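Local coordinates for SAM-dependent O-methyltransferase (Leptospira interrogans, PDB 2HNK), which transfers a methyl group from S-adenosylmethionine to an oxygen of an acceptor substrate, at the interface of chains A and B. Numbering follows the deposited sequence. Chains: chain A/B, SAM-dependent O-methyltransferase.

Contact 1: the interface of chains A and B. Residues chain A 208-209, 211, 214-216; chain B 19-20, 22, 50, 54.
This patch belongs to a two-fold symmetric homodimer interface, in which B:Arg22 reaches the end of helix 196-210 and the start of strand 214-219 of chain A and helps to join the two copies. The dimer is that of the deposited assembly and is probably the biological one. The B:Arg22 chain runs extended from CG to NE (chi2 -171°), which carries the guanidinium to the backbone oxygens of chain A. The guanidinium is end-on to the carbonyl oxygen of A:Val214. B:Arg22 NH1 donates a hydrogen bond to A:Val214 O at 3.2 Å and lies in the carbonyl plane. B:Arg22 NH2 donates a hydrogen bond to the same A:Val214 O at 3.1 Å, but from above that plane. The oxygen sits 22° out of the guanidinium plane, so this double grip is skewed. A weak hydrogen bond from B:Arg22 NH2 to A:Asp211 O adds to it. A:Val208 O and A:Tyr209 O also lie near the guanidinium, but the N-H groups point elsewhere. These carbonyls, with the carboxylate of A:Asp215 nearby, would favour a positive charge. A:Val214 CG2 meets the guanidinium at its edge, in plane.

A:Tyr209 runs alongside B:Arg22 in the opposite direction, its ring nearly perpendicular to the guanidinium (87°). Chain B clasps the rim of this ring from both sides. The peptide between B:Asn19 and B:Ser20 lies over one face, with A:Tyr209 CD1 3.4 Å from B:Ser20 N. B:Arg22 CG lies over the other, 3.7 Å from A:Tyr209 CE1. On the other flank, the side-chain amide NE2 of B:Gln50 donates to A:Val216 O at 2.9 Å, with the oxygen close to the amide plane. From the same helix, 46-59, the tip of B:Ile54 puts CD1 3.7 Å from A:Asp215 CB. The patch thus ties the loop after helix 10-18 and helix 46-59 of one subunit to the backbone and the A:Tyr209 ring of the other.

Contact 2: the interface of chains A and B. Residues chain A 183, 188-189, 202, 205; chain B 12, 15.
A:Val188 and B:Tyr15 form the apolar centre, where a methyl group of one chain lies over the aromatic ring of the other. A:Val188 CG2 sits 3.8 Å from the ring centroid in a CH-pi contact, displaced toward the rim. Its nearest ring atom is B:Tyr15 CE2, at 3.6 Å. The two side chains meet at about a right angle. B:Tyr15 CG is anti to the backbone N (chi1 177°), which sends the ring out from helix 10-18 toward chain A. Near the root of the ring, A:Ala189 CB packs against B:Tyr15 CB at 3.7 Å. One helical turn earlier, B:Leu12 widens the apolar surface. Its CD1 branch meets A:Leu183 CD2 at 3.8 Å, the two leucines touching methyl to methyl. The same branch also touches A:Ala189 CB, so it bridges the loop residue A:Leu183 and the 3-10 helix 184-189.

Toward the polar rim, the phenol OH of B:Tyr15 reaches helix 196-210. A:Asn205 ND2 donates to it at 2.8 Å in a nearly straight bond (171° at the hydrogen). The amide nitrogen comes in at the ring edge, in plane, while the amide and ring planes are turned 65° apart. B:Tyr15 OH also pairs with water 1 at 2.7 Å, and this water reaches the backbone oxygen A:Arg202 O. These partners would fix where the ring tip points.

Beside the ring, the guanidinium of A:Arg202 acts from the second shell. A:Arg202 NE donates to A:Val188 O at 2.7 Å, with that oxygen at the edge of the guanidinium plane. The same A:Val188 O, off the plane of the ring, lies 3.4 Å from B:Tyr15 CE1. The bond ties the 3-10 helix to helix 196-210 and may help hold A:Val188 against the ring face. The site docks helix 10-18 of one subunit on the other through an apolar ring contact and a hydrogen-bonded hydroxyl.

Contact 1: the interface of chains A and B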
ATOM      1  N   VAL A 208     -18.105   1.280   0.674  1.00 26.37           N
ATOM      2  CA  VAL A 208     -16.803   1.709   1.179  1.00 26.72           C
ATOM      3  C   VAL A 208     -16.592   3.215   0.962  1.00 27.12           C
ATOM      4  O   VAL A 208     -16.198   3.939   1.882  1.00 26.66           O
ATOM      5  CB  VAL A 208     -15.632   0.900   0.538  1.00 26.71           C
ATOM      6  CG1 VAL A 208     -14.289   1.442   0.992  1.00 26.51           C
ATOM      7  CG2 VAL A 208     -15.734  -0.578   0.900  1.00 26.28           C
ATOM      8  N   TYR A 209     -16.870   3.674  -0.255  1.00 27.47           N
ATOM      9  CA  TYR A 209     -16.675   5.070  -0.616  1.00 28.15           C
ATOM     10  C   TYR A 209     -17.528   6.029   0.219  1.00 28.29           C
ATOM     11  O   TYR A 209     -17.061   7.094   0.596  1.00 28.33           O
ATOM     12  CB  TYR A 209     -16.928   5.283  -2.112  1.00 28.49           C
ATOM     13  CG  TYR A 209     -16.732   6.713  -2.556  1.00 29.48           C
ATOM     14  CD1 TYR A 209     -15.453   7.269  -2.637  1.00 29.32           C
ATOM     15  CD2 TYR A 209     -17.824   7.519  -2.881  1.00 30.25           C
ATOM     16  CE1 TYR A 209     -15.270   8.578  -3.034  1.00 29.42           C
ATOM     17  CE2 TYR A 209     -17.645   8.841  -3.278  1.00 29.97           C
ATOM     18  CZ  TYR A 209     -16.366   9.353  -3.354  1.00 30.01           C
ATOM     19  OH  TYR A 209     -16.178  10.651  -3.750  1.00 30.76           O
ATOM     20  N   ASP A 211     -18.736   5.444   3.253  1.00 28.72           N
ATOM     21  CA  ASP A 211     -18.636   5.147   4.676  1.00 28.91           C
ATOM     22  C   ASP A 211     -17.606   6.028   5.371  1.00 28.86           C
ATOM     23  O   ASP A 211     -16.406   5.824   5.224  1.00 28.50           O
ATOM     24  CB  ASP A 211     -18.315   3.664   4.897  1.00 28.82           C
ATOM     25  CG  ASP A 211     -18.520   3.223   6.337  1.00 29.16           C
ATOM     26  OD1 ASP A 211     -18.775   4.070   7.219  1.00 28.74           O
ATOM     27  OD2 ASP A 211     -18.414   2.013   6.590  1.00 30.17           O
ATOM     28  N   VAL A 214     -14.504   4.697   7.486  1.00 27.07           N
ATOM     29  CA  VAL A 214     -13.313   4.150   6.846  1.00 26.37           C
ATOM     30  C   VAL A 214     -12.669   5.175   5.929  1.00 26.51           C
ATOM     31  O   VAL A 214     -13.305   6.159   5.560  1.00 26.24           O
ATOM     32  CB  VAL A 214     -13.616   2.848   6.031  1.00 26.19           C
ATOM     33  CG1 VAL A 214     -14.335   1.809   6.893  1.00 25.63           C
ATOM     34  CG2 VAL A 214     -14.387   3.141   4.746  1.00 24.33           C
ATOM     35  N   ASP A 215     -11.398   4.943   5.597  1.00 26.45           N
ATOM     36  CA  ASP A 215     -10.763   5.532   4.430  1.00 26.79           C
ATOM     37  C   ASP A 215     -10.453   4.407   3.430  1.00 26.33           C
ATOM     38  O   ASP A 215     -10.235   3.261   3.832  1.00 25.94           O
ATOM     39  CB  ASP A 215      -9.463   6.250   4.818  1.00 27.68           C
ATOM     40  CG  ASP A 215      -9.696   7.419   5.763  1.00 30.12           C
ATOM     41  OD1 ASP A 215     -10.464   8.335   5.381  1.00 33.97           O
ATOM     42  OD2 ASP A 215      -9.109   7.424   6.882  1.00 31.29           O
ATOM     43  N   VAL A 216     -10.413   4.752   2.143  1.00 25.54           N
ATOM     44  CA  VAL A 216     -10.180   3.803   1.057  1.00 24.68           C
ATOM     45  C   VAL A 216      -9.103   4.297   0.083  1.00 24.51           C
ATOM     46  O   VAL A 216      -9.019   5.485  -0.217  1.00 24.30           O
ATOM     47  CB  VAL A 216     -11.505   3.488   0.262  1.00 24.89           C
ATOM     48  CG1 VAL A 216     -12.190   4.765  -0.232  1.00 24.15           C
ATOM     49  CG2 VAL A 216     -11.247   2.540  -0.898  1.00 23.82           C
TER
ATOM     50  N   ASN B  19     -15.033   6.301  -7.004  1.00 31.58           N
ATOM     51  CA  ASN B  19     -15.218   5.313  -5.950  1.00 31.83           C
ATOM     52  C   ASN B  19     -14.098   5.230  -4.924  1.00 31.99           C
ATOM     53  O   ASN B  19     -14.074   4.299  -4.124  1.00 32.28           O
ATOM     54  CB  ASN B  19     -15.441   3.937  -6.568  1.00 31.93           C
ATOM     55  CG  ASN B  19     -16.814   3.791  -7.147  1.00 32.08           C
ATOM     56  OD1 ASN B  19     -17.752   3.409  -6.452  1.00 32.31           O
ATOM     57  ND2 ASN B  19     -16.950   4.112  -8.427  1.00 32.07           N
ATOM     58  N   SER B  20     -13.173   6.187  -4.934  1.00 32.08           N
ATOM     59  CA  SER B  20     -12.069   6.159  -3.971  1.00 32.45           C
ATOM     60  C   SER B  20     -11.594   7.538  -3.543  1.00 32.80           C
ATOM     61  O   SER B  20     -11.039   7.696  -2.456  1.00 33.35           O
ATOM     62  CB  SER B  20     -10.889   5.347  -4.510  1.00 32.33           C
ATOM     63  OG  SER B  20     -10.318   5.976  -5.646  1.00 31.94           O
ATOM     64  N   ARG B  22     -11.959  11.224  -2.327  1.00 33.67           N
ATOM     65  CA  ARG B  22     -12.776  12.206  -1.647  1.00 34.47           C
ATOM     66  C   ARG B  22     -11.947  13.466  -1.392  1.00 34.15           C
ATOM     67  O   ARG B  22     -11.329  13.610  -0.349  1.00 34.29           O
ATOM     68  CB  ARG B  22     -13.363  11.650  -0.332  1.00 34.63           C
ATOM     69  CG  ARG B  22     -13.463  10.114  -0.180  1.00 35.77           C
ATOM     70  CD  ARG B  22     -14.266   9.657   1.059  1.00 35.64           C
ATOM     71  NE  ARG B  22     -14.309   8.211   1.298  1.00 36.82           N
ATOM     72  CZ  ARG B  22     -14.359   7.651   2.511  1.00 38.01           C
ATOM     73  NH1 ARG B  22     -14.351   8.410   3.592  1.00 38.49           N
ATOM     74  NH2 ARG B  22     -14.412   6.336   2.652  1.00 35.17           N
ATOM     75  N   GLN B  50      -4.211   9.670  -2.168  1.00 22.97           N
ATOM     76  CA  GLN B  50      -4.990   8.822  -1.262  1.00 23.69           C
ATOM     77  C   GLN B  50      -4.237   7.572  -0.824  1.00 23.24           C
ATOM     78  O   GLN B  50      -4.383   7.107   0.321  1.00 22.74           O
ATOM     79  CB  GLN B  50      -6.333   8.434  -1.895  1.00 23.99           C
ATOM     80  CG  GLN B  50      -7.476   9.337  -1.516  1.00 27.21           C
ATOM     81  CD  GLN B  50      -7.733   9.342  -0.029  1.00 31.04           C
ATOM     82  OE1 GLN B  50      -7.410  10.313   0.653  1.00 34.60           O
ATOM     83  NE2 GLN B  50      -8.295   8.250   0.492  1.00 33.20           N
ATOM     84  N   ILE B  54      -3.458   6.658   3.028  1.00 24.32           N
ATOM     85  CA  ILE B  54      -3.756   5.396   3.706  1.00 24.32           C
ATOM     86  C   ILE B  54      -2.496   4.712   4.253  1.00 23.90           C
ATOM     87  O   ILE B  54      -2.491   4.204   5.378  1.00 23.31           O
ATOM     88  CB  ILE B  54      -4.637   4.435   2.834  1.00 24.59           C
ATOM     89  CG1 ILE B  54      -5.430   3.474   3.716  1.00 25.74           C
ATOM     90  CG2 ILE B  54      -3.819   3.643   1.814  1.00 25.19           C
ATOM     91  CD1 ILE B  54      -6.893   3.796   3.788  1.00 27.18           C
TER

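Contact 2: the interface of chains A and B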
ATOM      1  N   LEU A 183     -12.041  -4.278  -9.192  1.00 22.79           N
ATOM      2  CA  LEU A 183     -12.272  -3.783 -10.542  1.00 23.72           C
ATOM      3  C   LEU A 183     -12.929  -4.834 -11.439  1.00 24.28           C
ATOM      4  O   LEU A 183     -13.511  -4.493 -12.459  1.00 24.02           O
ATOM      5  CB  LEU A 183     -10.987  -3.184 -11.156  1.00 23.32           C
ATOM      6  CG  LEU A 183     -10.508  -1.896 -10.459  1.00 23.38           C
ATOM      7  CD1 LEU A 183      -9.180  -1.391 -10.999  1.00 22.58           C
ATOM      8  CD2 LEU A 183     -11.573  -0.788 -10.504  1.00 22.87           C
ATOM      9  N   VAL A 188     -17.159  -3.496 -13.591  1.00 27.85           N
ATOM     10  CA  VAL A 188     -17.787  -2.570 -12.633  1.00 28.10           C
ATOM     11  C   VAL A 188     -18.099  -1.190 -13.223  1.00 28.37           C
ATOM     12  O   VAL A 188     -19.066  -0.544 -12.813  1.00 28.01           O
ATOM     13  CB  VAL A 188     -16.957  -2.398 -11.322  1.00 28.15           C
ATOM     14  CG1 VAL A 188     -16.975  -3.675 -10.490  1.00 27.51           C
ATOM     15  CG2 VAL A 188     -15.531  -1.947 -11.615  1.00 27.90           C
ATOM     16  N   ALA A 189     -17.281  -0.760 -14.186  1.00 28.71           N
ATOM     17  CA  ALA A 189     -17.448   0.539 -14.843  1.00 29.31           C
ATOM     18  C   ALA A 189     -18.461   0.503 -16.004  1.00 29.38           C
ATOM     19  O   ALA A 189     -18.833   1.540 -16.542  1.00 29.48           O
ATOM     20  CB  ALA A 189     -16.091   1.060 -15.326  1.00 29.12           C
ATOM     21  N   ARG A 202     -19.555  -3.839  -7.196  1.00 25.53           N
ATOM     22  CA  ARG A 202     -20.007  -2.460  -7.355  1.00 26.10           C
ATOM     23  C   ARG A 202     -20.595  -1.891  -6.071  1.00 26.16           C
ATOM     24  O   ARG A 202     -20.250  -0.781  -5.652  1.00 26.29           O
ATOM     25  CB  ARG A 202     -21.066  -2.360  -8.455  1.00 26.33           C
ATOM     26  CG  ARG A 202     -20.596  -1.688  -9.688  1.00 26.40           C
ATOM     27  CD  ARG A 202     -21.757  -1.350 -10.614  1.00 25.91           C
ATOM     28  NE  ARG A 202     -21.379  -1.693 -11.977  1.00 24.75           N
ATOM     29  CZ  ARG A 202     -21.966  -2.623 -12.715  1.00 24.54           C
ATOM     30  NH1 ARG A 202     -23.016  -3.292 -12.252  1.00 23.99           N
ATOM     31  NH2 ARG A 202     -21.515  -2.858 -13.938  1.00 24.24           N
ATOM     32  N   ASN A 205     -17.970  -1.431  -3.377  1.00 23.65           N
ATOM     33  CA  ASN A 205     -17.208  -0.212  -3.657  1.00 24.13           C
ATOM     34  C   ASN A 205     -17.962   1.066  -3.251  1.00 24.38           C
ATOM     35  O   ASN A 205     -17.363   1.975  -2.676  1.00 23.93           O
ATOM     36  CB  ASN A 205     -16.773  -0.134  -5.135  1.00 23.63           C
ATOM     37  CG  ASN A 205     -15.756  -1.211  -5.524  1.00 23.63           C
ATOM     38  OD1 ASN A 205     -15.022  -1.741  -4.688  1.00 22.19           O
ATOM     39  ND2 ASN A 205     -15.706  -1.523  -6.811  1.00 22.82           N
TER
ATOM     40  N   LEU B  12     -12.582   3.379 -16.847  1.00 33.60           N
ATOM     41  CA  LEU B  12     -12.278   2.650 -15.623  1.00 33.02           C
ATOM     42  C   LEU B  12     -11.545   3.538 -14.610  1.00 32.56           C
ATOM     43  O   LEU B  12     -11.745   3.401 -13.403  1.00 31.98           O
ATOM     44  CB  LEU B  12     -11.493   1.366 -15.939  1.00 32.94           C
ATOM     45  CG  LEU B  12     -11.240   0.282 -14.875  1.00 33.55           C
ATOM     46  CD1 LEU B  12     -12.521  -0.202 -14.150  1.00 32.68           C
ATOM     47  CD2 LEU B  12     -10.507  -0.891 -15.495  1.00 33.08           C
ATOM     48  N   TYR B  15     -14.172   5.632 -13.028  1.00 29.20           N
ATOM     49  CA  TYR B  15     -14.811   4.791 -12.023  1.00 28.80           C
ATOM     50  C   TYR B  15     -13.980   4.755 -10.724  1.00 28.54           C
ATOM     51  O   TYR B  15     -14.519   4.964  -9.635  1.00 27.94           O
ATOM     52  CB  TYR B  15     -15.059   3.368 -12.556  1.00 28.24           C
ATOM     53  CG  TYR B  15     -15.647   2.455 -11.507  1.00 27.80           C
ATOM     54  CD1 TYR B  15     -17.031   2.275 -11.412  1.00 26.72           C
ATOM     55  CD2 TYR B  15     -14.828   1.802 -10.580  1.00 26.25           C
ATOM     56  CE1 TYR B  15     -17.576   1.461 -10.447  1.00 26.68           C
ATOM     57  CE2 TYR B  15     -15.363   0.988  -9.610  1.00 26.43           C
ATOM     58  CZ  TYR B  15     -16.741   0.818  -9.545  1.00 27.26           C
ATOM     59  OH  TYR B  15     -17.291   0.008  -8.585  1.00 26.86           O
TER
HETATM   60  O   HOH W   1     -19.304   1.256  -7.328  1.00 20.54           O

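Contact 1 and contact 2 are neighbours in one interface, with the centres of their C-alpha atoms about 14 Å apart. Both use helix 196-210 of chain A: its end serves contact 1, and residues one to two turns earlier serve contact 2. On chain B, helix 10-18 supplies contact 2, and the loop that follows it supplies part of contact 1. The N-terminal segment of one subunit is therefore held at successive points along its partner. The two-fold symmetry repeats both contacts with the chains exchanged, so each subunit both gives and receives this segment, which should stabilise the dimer.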